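Local coordinates for polyhedrin (Uranotaenia sapphirina cypovirus, PDB 4S1L), which forms the crystalline matrix of the polyhedra that embed cypovirus particles, and binds ATP in the crystal, at residues A[100-105]-A[165-170]. Numbering follows the deposited sequence.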
# COMPACT_ATOMS: atom_id res chain seq x y z
N LYS A 100 11.21 19.96 -11.45
CA LYS A 100 12.53 20.56 -11.60
C LYS A 100 13.41 20.22 -10.42
O LYS A 100 14.61 20.07 -10.55
CB LYS A 100 12.45 22.09 -11.69
CG LYS A 100 11.99 22.63 -13.02
CD LYS A 100 12.15 24.15 -13.06
CE LYS A 100 13.62 24.57 -13.19
NZ LYS A 100 14.28 24.04 -14.44
N LYS A 101 12.78 20.16 -9.25
CA LYS A 101 13.49 20.01 -7.97
C LYS A 101 12.68 19.13 -7.03
O LYS A 101 11.46 19.19 -7.04
CB LYS A 101 13.70 21.40 -7.33
CG LYS A 101 14.28 21.39 -5.94
CD LYS A 101 14.67 22.80 -5.47
CE LYS A 101 13.47 23.65 -5.12
NZ LYS A 101 13.88 24.97 -4.54
N LEU A 102 13.38 18.34 -6.22
CA LEU A 102 12.79 17.56 -5.13
C LEU A 102 13.44 17.98 -3.83
O LEU A 102 14.67 18.09 -3.76
CB LEU A 102 13.01 16.06 -5.35
CG LEU A 102 11.98 15.08 -5.90
CD1 LEU A 102 10.90 15.69 -6.72
CD2 LEU A 102 12.74 14.00 -6.67
N SER A 103 12.62 18.23 -2.82
CA SER A 103 13.08 18.51 -1.46
C SER A 103 12.58 17.42 -0.52
O SER A 103 11.42 17.04 -0.59
CB SER A 103 12.57 19.86 -0.97
OG SER A 103 12.92 20.89 -1.86
N PHE A 104 13.44 16.97 0.38
CA PHE A 104 13.08 15.94 1.34
C PHE A 104 13.25 16.52 2.73
O PHE A 104 14.37 16.84 3.12
CB PHE A 104 13.96 14.69 1.18
CG PHE A 104 13.85 14.03 -0.17
CD1 PHE A 104 14.53 14.56 -1.27
CD2 PHE A 104 13.07 12.91 -0.35
CE1 PHE A 104 14.42 13.97 -2.53
CE2 PHE A 104 12.94 12.31 -1.60
CZ PHE A 104 13.63 12.84 -2.70
N TYR A 105 12.16 16.65 3.48
CA TYR A 105 12.19 17.18 4.83
C TYR A 105 11.97 16.06 5.87
O TYR A 105 10.95 15.39 5.88
CB TYR A 105 11.13 18.29 5.00
CG TYR A 105 11.49 19.52 4.20
CD1 TYR A 105 12.44 20.41 4.68
CD2 TYR A 105 10.94 19.77 2.94
CE1 TYR A 105 12.81 21.52 3.96
CE2 TYR A 105 11.30 20.90 2.21
CZ TYR A 105 12.24 21.77 2.73
OH TYR A 105 12.63 22.90 2.00
N VAL A 165 17.61 17.87 -4.43
CA VAL A 165 18.16 17.39 -5.69
C VAL A 165 17.44 18.04 -6.88
O VAL A 165 16.22 18.23 -6.88
CB VAL A 165 18.09 15.83 -5.80
CG1 VAL A 165 16.64 15.30 -5.85
CG2 VAL A 165 18.83 15.35 -7.04
N GLU A 166 18.24 18.39 -7.88
CA GLU A 166 17.76 18.93 -9.14
C GLU A 166 17.63 17.76 -10.10
O GLU A 166 18.56 16.95 -10.22
CB GLU A 166 18.73 20.01 -9.67
CG GLU A 166 18.29 20.70 -10.93
CD GLU A 166 19.16 21.92 -11.25
OE1 GLU A 166 20.34 21.94 -10.85
OE2 GLU A 166 18.65 22.86 -11.88
N LEU A 167 16.50 17.66 -10.78
CA LEU A 167 16.31 16.62 -11.77
C LEU A 167 16.78 17.12 -13.14
O LEU A 167 17.07 18.30 -13.30
CB LEU A 167 14.85 16.18 -11.83
CG LEU A 167 14.34 15.50 -10.55
CD1 LEU A 167 12.92 15.01 -10.77
CD2 LEU A 167 15.25 14.33 -10.13
N ASP A 168 16.83 16.22 -14.12
CA ASP A 168 17.36 16.57 -15.43
C ASP A 168 16.38 16.27 -16.57
O ASP A 168 16.78 15.88 -17.65
CB ASP A 168 18.69 15.84 -15.67
CG ASP A 168 18.55 14.34 -15.67
OD1 ASP A 168 17.42 13.83 -15.57
OD2 ASP A 168 19.60 13.67 -15.78
N GLY A 169 15.09 16.50 -16.33
CA GLY A 169 14.11 16.45 -17.40
C GLY A 169 13.60 15.06 -17.70
O GLY A 169 12.96 14.85 -18.72
N ARG A 170 13.87 14.11 -16.80
CA ARG A 170 13.45 12.74 -16.99
C ARG A 170 12.63 12.25 -15.78
O ARG A 170 12.99 12.55 -14.65
CB ARG A 170 14.70 11.89 -17.21
CG ARG A 170 14.47 10.44 -17.40
CD ARG A 170 15.81 9.73 -17.54
NE ARG A 170 15.63 8.28 -17.55
CZ ARG A 170 15.21 7.60 -18.61
NH1 ARG A 170 14.94 8.25 -19.74
NH2 ARG A 170 15.07 6.27 -18.55
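Val165 O is gripped from strand 101-107 by two groups. Leu102 N donates a nearly linear bond to Val165 O at 2.9 Å. Lys101 CA adds a CA-H...O contact to Val165 O at 3.4 Å. The return bond, from Val165 N to Leu102 O, measures 3.0 Å and makes Leu102 and Val165 an antiparallel hydrogen-bonded pair. Lys101 and Glu166 form the next, non-hydrogen-bonded pair. Past the end of strand 160-166, Leu167 N still reaches Lys100 O at 3.1 Å.

On one face the side chains of Leu102 and Val165 lie side by side. Val165 CG1 sits between its own backbone N and carbonyl carbon (chi1 65°), and there it meets Leu102 CB at 3.7 Å. Val165 CG1 also lies at the edge of the Phe104 ring, 4.2 Å from Phe104 CE1. Leu167 CD1 comes within 4.2 Å of Leu102 CD2. Ile174 of strand 173-179 packs on both Leu102 and Phe104. On the other face, Glu166 CG passes 3.8 Å from Lys100 O.

Lys100 and Lys101 both face Glu34 of strand 27-34, a classic beta bulge. The contact joins strands 160-166 and 101-107, neighbours inside the large antiparallel sheet of the polyhedrin fold, with its apolar face against the three-stranded sheet that contains strand 173-179.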